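Putative flavoprotein (PDB 4ICI) binds flavin mononucleotide in a flavodoxin-like fold and probably works as a flavin-dependent electron carrier or redox protein. Local coordinates at residues K15-Y20 against G86-V91; V67-P72 against P96-L101; G117-P122 against N146-R151. All blocks are in the same frame, centred on the assembly; numbering follows the deposited sequence.

How the interactions relate
From the N terminus, strand 16-20 leads off, and interaction 1 pairs it with the start of strand 90-96, closing a long loop. Helix 64-70 lies within that loop. Interaction 2 joins the helix end and the residues after it, 67-72, to residues 96-101, closing a shorter loop that overlaps the first, so these two contacts cross along the chain. They do not touch, and their centres are about 25 Å apart. Interaction 3 follows in series and closes the loop from strand 119-125 to strand 146-152. It adjoins interaction 1, because strands 90-96 and 119-125 are sheet neighbours. Interactions 1 and 3 each join a neighbouring pair of strands in the one parallel sheet; interaction 2 lies at the flavin site.

Interaction 1 of 3, residues K15-Y20 against G86-V91; sequences KILVAY and GTYDVV. With EDO (1,2-ethanediol), chain G.
Lys15 lies across Tyr88 and reaches Thr87. Its CG is anti to the backbone N (chi1 -163°) and the chain beyond is extended. NZ thereby comes 2.8 Å from Thr87 OG1, to which it gives a hydrogen bond. The same NZ makes an off-centre cation-pi contact with the Tyr88 ring, 4.6 Å from the centroid. Leu17 CB packs over one face of this ring, 3.7 Å from its centroid, as a CH-pi contact. Thr87 OG1 sits over the opposite face, toward the rim.

The strand backbones meet beside these side chains. Lys15 N gives a nearly straight bond to Asp89 OD2 (2.8 Å, 172° at the hydrogen), using the anti lone pair of that oxygen. Lys15 O is gripped twice, by Asp89 N at 2.8 Å and by Val90 N at 3.2 Å. Further on, Leu17 N bonds to Val90 O at 2.9 Å. Ile16 and Val90 lie side by side on one face of the sheet. Leu17 and Val91 share the other, with CD2 and CG1 4.3 Å apart.

Farther out, Tyr88 OH is hydrogen-bonded to Asp41 and Asn84, which fixes the far end of the ring. Thr87 OG1 also bonds to the carbonyl of Asn84. An alanine in place of Tyr88 would probably leave Leu17 CB without its ring face and Asp41 without its hydroxyl partner, and would open a gap beside the Lys15 chain. Strand 41-44 borders strand 16-20 on the side away from strand 90-96. This is the parallel pairing of the first and third strands in chain order, as in the 2-1-3-4-5 sheet of the flavodoxin fold.

Interaction 2 of 3, residues V67-P72 against P96-L101; sequences VEMNDP and PIWWDL. With FMN (flavin mononucleotide), chain B; EDO (1,2-ethanediol), chain F.
Met69, a selenomethionine, reaches from helix 64-70 into the turn formed by Trp98 to Leu101. Its CB lies 3.9 Å from Trp99 CD1. CG is anti to the carbonyl carbon (chi1 -66°) and approaches the same ring atom, Trp99 CD1, at 3.8 Å. The chain then bends at chi2 and chi3. SE comes to the edge of the Trp98 ring, near its plane and 3.9 Å from CE3, in a Met-aromatic contact. The two side chains cross at about a right angle. The terminal CE meets Leu101 CB at 3.5 Å, a tight carbon contact, and also lies near Trp98 O.

In one of its two conformers, Glu68 brings OE1 to the same indole edge at CZ3, and its OE2 is hydrogen-bonded to Tyr51. One face of the Trp98 ring packs on the dimethylbenzene end of the flavin, where CD1 is 3.5 Å from FMN C7. Over one face of Trp99 lies an ethanediol, probably from the crystallisation liquor.

The type I' turn offers its backbone to the flavin. Trp99 N bonds to FMN N5 at 2.9 Å (160° at the hydrogen), and Asp100 N bonds to FMN O4 at 3.0 Å. Met69 thus packs against the turn whose backbone bonds to N5 and O4 of the flavin. This loop runs from strand 90-96 to helix 104-112. Arg104 of that helix bonds to the carbonyls of Glu68 and Met69, while helix 132-141 packs against Ile97 and Leu101.

Interaction 3 of 3, residues G117-P122 against N146-R151; sequences GKTVVP and NWKEGR
Val120 CG1 is anti to the backbone N (chi1 -176°), and Trp147 CG is anti to the carbonyl carbon (chi1 -68°). Both side chains project from the same face of the sheet. CG1 packs over the six-membered ring of Trp147 as a CH-pi contact, 3.9 Å from its centroid. Pro122 CD meets that ring at its edge.

On the backbone, Val120 N bonds to Asn146 O at 2.9 Å, and Lys148 N returns a bond to Val120 O at 3.0 Å. These two bonds join the parallel strands around Val120. Beyond them, Gly150 CA comes close to Pro122 O as a CA-H...O contact. A CB on Gly150 would run into Pro122 O.

Lys148 is extended beyond CG and crosses Thr119, with CD 3.5 Å from Thr119 CG2, a tight pair. Its NZ bonds to Ile168 O and to a water that also reaches Thr119 OG1. A second water links Gly117 O to Asn146 ND2, and a third links Lys118 O to Asn146 N.

Trp147 NE1 bonds to Tyr142 O, which helps fix the indole, and helix 132-141 packs on the ring. This helix connects the strands in a beta-alpha-beta crossover. Direct backbone bonding between 117-122 and 146-151 is limited to the two bonds at Val120, and waters bridge to Asn146, consistent with a weakly bonded start to this edge strand.

Interaction 1 of 3, residues K15-Y20 against G86-V91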
# COMPACT_ATOMS: atom_id res chain seq x y z
N LYS A 15 15.17 10.13 -1.37
CA LYS A 15 14.86 9.18 -2.45
C LYS A 15 13.56 8.46 -2.06
O LYS A 15 13.48 7.85 -0.99
CB LYS A 15 15.96 8.17 -2.68
CG LYS A 15 15.85 7.49 -4.04
CD LYS A 15 16.87 6.40 -4.27
CE LYS A 15 16.70 5.77 -5.65
NZ LYS A 15 17.64 4.62 -5.86
N ILE A 16 12.56 8.55 -2.94
CA ILE A 16 11.19 8.14 -2.64
C ILE A 16 10.78 6.97 -3.53
O ILE A 16 10.96 7.00 -4.75
CB ILE A 16 10.18 9.30 -2.84
CG1 ILE A 16 10.57 10.49 -1.95
CG2 ILE A 16 8.73 8.82 -2.61
CD1 ILE A 16 9.63 11.68 -2.10
N LEU A 17 10.25 5.92 -2.89
CA LEU A 17 9.58 4.83 -3.56
C LEU A 17 8.10 4.85 -3.25
O LEU A 17 7.69 5.08 -2.10
CB LEU A 17 10.14 3.50 -3.07
CG LEU A 17 9.62 2.23 -3.74
CD1 LEU A 17 9.99 2.20 -5.24
CD2 LEU A 17 10.11 1.00 -3.00
N VAL A 18 7.31 4.64 -4.31
CA VAL A 18 5.87 4.44 -4.21
C VAL A 18 5.61 2.97 -4.55
O VAL A 18 5.58 2.61 -5.73
CB VAL A 18 5.07 5.44 -5.09
CG1 VAL A 18 3.57 5.22 -4.97
CG2 VAL A 18 5.46 6.90 -4.80
N ALA A 19 5.46 2.16 -3.52
CA ALA A 19 5.12 0.75 -3.68
C ALA A 19 3.61 0.62 -3.59
O ALA A 19 2.97 1.30 -2.78
CB ALA A 19 5.82 -0.11 -2.58
N TYR A 20 3.02 -0.25 -4.42
CA TYR A 20 1.59 -0.39 -4.38
C TYR A 20 1.12 -1.73 -4.90
O TYR A 20 1.75 -2.30 -5.81
CB TYR A 20 0.89 0.75 -5.16
CG TYR A 20 1.12 0.65 -6.64
CD1 TYR A 20 2.30 1.13 -7.23
CD2 TYR A 20 0.22 -0.03 -7.44
CE1 TYR A 20 2.52 0.99 -8.60
CE2 TYR A 20 0.44 -0.17 -8.78
CZ TYR A 20 1.59 0.34 -9.36
OH TYR A 20 1.81 0.19 -10.72
N GLY A 86 17.07 -0.78 -0.36
CA GLY A 86 17.97 -0.13 0.59
C GLY A 86 18.27 1.33 0.32
O GLY A 86 18.55 2.08 1.25
N THR A 87 18.17 1.75 -0.94
CA THR A 87 18.52 3.11 -1.36
C THR A 87 17.47 4.18 -0.99
O THR A 87 17.75 5.39 -1.03
CB THR A 87 18.76 3.19 -2.88
OG1 THR A 87 17.54 3.02 -3.62
CG2 THR A 87 19.80 2.16 -3.31
N TYR A 88 16.26 3.75 -0.63
CA TYR A 88 15.16 4.70 -0.44
C TYR A 88 15.09 5.20 0.99
O TYR A 88 15.29 4.45 1.94
CB TYR A 88 13.82 4.11 -0.87
CG TYR A 88 13.78 3.78 -2.34
CD1 TYR A 88 13.54 4.76 -3.29
CD2 TYR A 88 14.02 2.48 -2.79
CE1 TYR A 88 13.54 4.46 -4.66
CE2 TYR A 88 14.03 2.18 -4.14
CZ TYR A 88 13.79 3.17 -5.08
OH TYR A 88 13.79 2.86 -6.44
N ASP A 89 14.77 6.49 1.12
CA ASP A 89 14.55 7.13 2.41
C ASP A 89 13.09 7.08 2.84
O ASP A 89 12.79 7.03 4.03
CB ASP A 89 14.97 8.60 2.36
CG ASP A 89 16.41 8.78 1.97
OD1 ASP A 89 17.25 8.31 2.74
OD2 ASP A 89 16.69 9.36 0.88
N VAL A 90 12.18 7.15 1.87
CA VAL A 90 10.74 7.20 2.13
C VAL A 90 10.10 6.13 1.24
O VAL A 90 10.42 6.05 0.03
CB VAL A 90 10.18 8.56 1.75
CG1 VAL A 90 8.67 8.62 1.90
CG2 VAL A 90 10.89 9.70 2.54
N VAL A 91 9.21 5.33 1.82
CA VAL A 91 8.48 4.32 1.07
C VAL A 91 6.99 4.52 1.35
O VAL A 91 6.50 4.38 2.49
CB VAL A 91 8.92 2.90 1.43
CG1 VAL A 91 8.06 1.84 0.68
CG2 VAL A 91 10.41 2.68 1.15
C1 EDO G . -0.28 -1.67 -11.75
O1 EDO G . 1.00 -1.47 -12.35
C2 EDO G . -1.50 -2.05 -12.61
O2 EDO G . -2.07 -1.04 -13.50

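Interaction 2 of 3, residues V67-P72 against P96-L101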
# COMPACT_ATOMS: atom_id res chain seq x y z
N VAL A 67 -11.01 -15.77 1.95
CA VAL A 67 -10.15 -16.70 2.69
C VAL A 67 -8.93 -15.96 3.24
O VAL A 67 -8.57 -16.09 4.40
CB VAL A 67 -9.77 -17.89 1.81
CG1 VAL A 67 -8.63 -18.74 2.44
CG2 VAL A 67 -11.04 -18.71 1.50
N GLU A 68 -8.35 -15.09 2.41
CA GLU A 68 -7.20 -14.25 2.83
C GLU A 68 -7.54 -13.38 3.98
O GLU A 68 -6.79 -13.25 4.94
CB GLU A 68 -6.77 -13.26 1.77
CG GLU A 68 -5.92 -13.79 0.73
CD GLU A 68 -5.38 -12.68 -0.13
OE1 GLU A 68 -5.46 -11.49 0.27
OE2 GLU A 68 -4.87 -13.00 -1.20
N MSE A 69 -8.67 -12.70 3.87
CA MSE A 69 -8.99 -11.73 4.87
C MSE A 69 -9.36 -12.41 6.19
O MSE A 69 -9.13 -11.86 7.26
CB MSE A 69 -9.99 -10.74 4.28
CG MSE A 69 -9.38 -9.86 3.07
SE MSE A 69 -7.53 -9.27 3.13
CE MSE A 69 -7.56 -8.08 4.60
N ASN A 70 -9.81 -13.67 6.16
CA ASN A 70 -10.05 -14.45 7.36
C ASN A 70 -8.82 -15.08 8.01
O ASN A 70 -8.90 -15.61 9.12
CB ASN A 70 -11.13 -15.51 7.07
CG ASN A 70 -12.53 -14.90 7.03
OD1 ASN A 70 -12.86 -14.06 7.87
ND2 ASN A 70 -13.35 -15.32 6.08
N ASP A 71 -7.67 -14.99 7.36
CA ASP A 71 -6.43 -15.58 7.83
C ASP A 71 -5.34 -14.51 7.91
O ASP A 71 -4.62 -14.26 6.95
CB ASP A 71 -5.97 -16.74 6.93
CG ASP A 71 -4.69 -17.41 7.43
OD1 ASP A 71 -4.16 -16.96 8.49
OD2 ASP A 71 -4.24 -18.39 6.77
N PRO A 72 -5.16 -13.91 9.10
CA PRO A 72 -4.16 -12.87 9.21
C PRO A 72 -2.72 -13.30 9.07
O PRO A 72 -1.82 -12.40 8.98
CB PRO A 72 -4.42 -12.27 10.59
CG PRO A 72 -5.30 -13.11 11.27
CD PRO A 72 -5.96 -14.06 10.31
N PRO A 96 -5.71 -1.16 -2.22
CA PRO A 96 -7.15 -1.06 -2.06
C PRO A 96 -7.55 -1.49 -0.66
O PRO A 96 -6.92 -2.40 -0.09
CB PRO A 96 -7.67 -2.06 -3.08
CG PRO A 96 -6.60 -3.13 -3.14
CD PRO A 96 -5.31 -2.37 -2.94
N ILE A 97 -8.56 -0.87 -0.08
CA ILE A 97 -9.12 -1.32 1.20
C ILE A 97 -9.94 -2.58 0.97
O ILE A 97 -10.84 -2.56 0.15
CB ILE A 97 -10.08 -0.27 1.81
CG1 ILE A 97 -9.35 1.05 2.12
CG2 ILE A 97 -10.80 -0.83 3.08
CD1 ILE A 97 -8.11 0.92 3.01
N TRP A 98 -9.60 -3.68 1.64
CA TRP A 98 -10.35 -4.93 1.60
C TRP A 98 -10.82 -5.26 3.02
O TRP A 98 -10.01 -5.47 3.91
CB TRP A 98 -9.50 -6.08 1.08
CG TRP A 98 -9.23 -6.11 -0.37
CD1 TRP A 98 -9.55 -5.16 -1.32
CD2 TRP A 98 -8.48 -7.11 -1.07
NE1 TRP A 98 -9.08 -5.54 -2.56
CE2 TRP A 98 -8.41 -6.73 -2.42
CE3 TRP A 98 -7.86 -8.31 -0.68
CZ2 TRP A 98 -7.78 -7.49 -3.40
CZ3 TRP A 98 -7.24 -9.05 -1.66
CH2 TRP A 98 -7.20 -8.64 -3.01
N TRP A 99 -12.14 -5.26 3.22
CA TRP A 99 -12.72 -5.51 4.54
C TRP A 99 -12.06 -4.62 5.62
O TRP A 99 -11.74 -5.07 6.72
CB TRP A 99 -12.59 -6.99 4.88
CG TRP A 99 -13.35 -7.87 3.94
CD1 TRP A 99 -12.88 -8.52 2.81
CD2 TRP A 99 -14.77 -8.15 4.00
NE1 TRP A 99 -13.91 -9.18 2.20
CE2 TRP A 99 -15.07 -8.98 2.90
CE3 TRP A 99 -15.79 -7.79 4.87
CZ2 TRP A 99 -16.36 -9.45 2.65
CZ3 TRP A 99 -17.08 -8.26 4.63
CH2 TRP A 99 -17.35 -9.08 3.52
N ASP A 100 -11.91 -3.34 5.29
CA ASP A 100 -11.35 -2.31 6.19
C ASP A 100 -9.89 -2.55 6.58
O ASP A 100 -9.42 -1.99 7.58
CB ASP A 100 -12.24 -2.14 7.44
CG ASP A 100 -12.32 -0.70 7.95
OD1 ASP A 100 -11.84 0.25 7.27
OD2 ASP A 100 -12.86 -0.58 9.08
N LEU A 101 -9.19 -3.35 5.78
CA LEU A 101 -7.80 -3.71 6.03
C LEU A 101 -6.95 -3.57 4.77
O LEU A 101 -7.46 -3.49 3.67
CB LEU A 101 -7.70 -5.17 6.52
CG LEU A 101 -8.33 -5.49 7.87
CD1 LEU A 101 -8.46 -7.03 8.00
CD2 LEU A 101 -7.53 -4.86 9.03
N1 FMN B . -14.21 -0.69 -0.25
C2 FMN B . -14.50 -0.08 0.95
O2 FMN B . -14.82 1.11 0.94
N3 FMN B . -14.44 -0.81 2.13
C4 FMN B . -14.13 -2.16 2.16
O4 FMN B . -14.06 -2.69 3.28
C4A FMN B . -13.87 -2.79 0.93
N5 FMN B . -13.58 -4.17 0.90
C5A FMN B . -13.29 -4.74 -0.35
C6 FMN B . -12.96 -6.11 -0.41
C7 FMN B . -12.65 -6.70 -1.61
C7M FMN B . -12.26 -8.14 -1.66
C8 FMN B . -12.65 -5.96 -2.78
C8M FMN B . -12.33 -6.62 -4.10
C9 FMN B . -12.98 -4.61 -2.73
C9A FMN B . -13.29 -3.98 -1.51
N10 FMN B . -13.61 -2.61 -1.45
C10 FMN B . -13.89 -2.03 -0.24
C1' FMN B . -13.57 -1.77 -2.70
C2' FMN B . -12.09 -1.42 -3.02
O2' FMN B . -11.38 -0.89 -1.93
C3' FMN B . -11.99 -0.35 -4.12
O3' FMN B . -12.85 -0.70 -5.25
C4' FMN B . -10.52 -0.05 -4.57
O4' FMN B . -10.55 1.20 -5.23
C5' FMN B . -10.05 -1.14 -5.61
O5' FMN B . -8.73 -0.78 -5.93
P FMN B . -7.90 -1.49 -7.10
O1P FMN B . -8.67 -1.16 -8.39
O2P FMN B . -6.52 -1.03 -7.04
O3P FMN B . -7.88 -3.01 -6.88
C1 EDO F . -13.96 -11.44 6.70
O1 EDO F . -12.57 -11.52 7.01
C2 EDO F . -14.09 -11.30 5.21
O2 EDO F . -14.33 -12.60 4.66

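Interaction 3 of 3, residues G117-P122 against N146-R151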
# COMPACT_ATOMS: atom_id res chain seq x y z
N GLY A 117 14.63 2.20 9.47
CA GLY A 117 15.26 3.48 9.23
C GLY A 117 14.54 4.39 8.27
O GLY A 117 14.82 5.58 8.23
N LYS A 118 13.59 3.86 7.51
CA LYS A 118 12.88 4.62 6.52
C LYS A 118 11.59 5.24 7.07
O LYS A 118 11.04 4.80 8.08
CB LYS A 118 12.52 3.72 5.33
CG LYS A 118 13.71 2.96 4.76
CD LYS A 118 13.34 2.23 3.50
CE LYS A 118 14.41 1.24 3.11
NZ LYS A 118 15.69 1.90 2.84
N THR A 119 11.11 6.27 6.39
CA THR A 119 9.79 6.81 6.65
C THR A 119 8.82 5.98 5.82
O THR A 119 9.02 5.85 4.61
CB THR A 119 9.71 8.29 6.26
OG1 THR A 119 10.70 9.01 7.02
CG2 THR A 119 8.34 8.85 6.55
N VAL A 120 7.76 5.44 6.44
CA VAL A 120 6.80 4.55 5.76
C VAL A 120 5.42 5.18 5.86
O VAL A 120 4.99 5.55 6.95
CB VAL A 120 6.83 3.14 6.37
CG1 VAL A 120 5.92 2.21 5.60
CG2 VAL A 120 8.32 2.61 6.45
N VAL A 121 4.72 5.32 4.73
CA VAL A 121 3.48 6.09 4.66
C VAL A 121 2.45 5.31 3.83
O VAL A 121 2.69 5.04 2.67
CB VAL A 121 3.70 7.48 4.02
CG1 VAL A 121 2.43 8.33 4.24
CG2 VAL A 121 4.98 8.18 4.53
N PRO A 122 1.33 4.91 4.45
CA PRO A 122 0.32 4.20 3.65
C PRO A 122 -0.52 5.15 2.81
O PRO A 122 -0.67 6.31 3.14
CB PRO A 122 -0.54 3.51 4.72
CG PRO A 122 -0.50 4.48 5.89
CD PRO A 122 0.87 5.13 5.83
N ASN A 146 8.89 3.41 11.15
CA ASN A 146 8.57 4.84 11.32
C ASN A 146 7.38 5.23 10.45
O ASN A 146 7.54 5.74 9.34
CB ASN A 146 9.78 5.73 11.04
CG ASN A 146 9.47 7.19 11.24
OD1 ASN A 146 8.62 7.53 12.06
ND2 ASN A 146 10.13 8.07 10.47
N TRP A 147 6.19 4.95 10.95
CA TRP A 147 4.94 5.22 10.23
C TRP A 147 4.53 6.66 10.34
O TRP A 147 4.58 7.24 11.43
CB TRP A 147 3.82 4.37 10.80
CG TRP A 147 3.97 2.90 10.55
CD1 TRP A 147 4.41 1.96 11.43
CD2 TRP A 147 3.57 2.20 9.38
NE1 TRP A 147 4.37 0.73 10.86
CE2 TRP A 147 3.86 0.84 9.59
CE3 TRP A 147 3.06 2.59 8.14
CZ2 TRP A 147 3.59 -0.14 8.63
CZ3 TRP A 147 2.79 1.62 7.19
CH2 TRP A 147 3.06 0.28 7.44
N LYS A 148 4.10 7.23 9.23
CA LYS A 148 3.43 8.52 9.22
C LYS A 148 2.03 8.35 8.71
O LYS A 148 1.69 7.30 8.16
CB LYS A 148 4.22 9.54 8.40
CG LYS A 148 5.61 9.91 8.98
CD LYS A 148 6.28 11.08 8.24
CE LYS A 148 7.50 11.64 9.01
NZ LYS A 148 8.14 12.83 8.34
N GLU A 149 1.21 9.37 8.91
CA GLU A 149 -0.19 9.32 8.57
C GLU A 149 -0.38 9.40 7.05
O GLU A 149 0.19 10.27 6.38
CB GLU A 149 -0.93 10.48 9.26
CG GLU A 149 -1.01 10.31 10.77
CD GLU A 149 -1.92 9.18 11.16
OE1 GLU A 149 -3.10 9.22 10.76
OE2 GLU A 149 -1.44 8.25 11.86
N GLY A 150 -1.19 8.49 6.56
CA GLY A 150 -1.49 8.40 5.15
C GLY A 150 -2.84 8.98 4.80
O GLY A 150 -3.54 9.59 5.63
N ARG A 151 -3.23 8.78 3.54
CA ARG A 151 -4.46 9.33 3.01
C ARG A 151 -5.13 8.37 2.06
O ARG A 151 -4.46 7.61 1.34
CB ARG A 151 -4.17 10.63 2.25
CG ARG A 151 -3.55 11.77 3.07
CD ARG A 151 -4.54 12.40 4.05
NE ARG A 151 -3.97 13.56 4.76
CZ ARG A 151 -3.28 13.47 5.89
NH1 ARG A 151 -3.01 12.30 6.46
NH2 ARG A 151 -2.80 14.58 6.45
O HOH W 1 12.98 7.66 9.14
O HOH W 2 10.99 2.55 9.41
O HOH W 3 10.10 11.81 6.48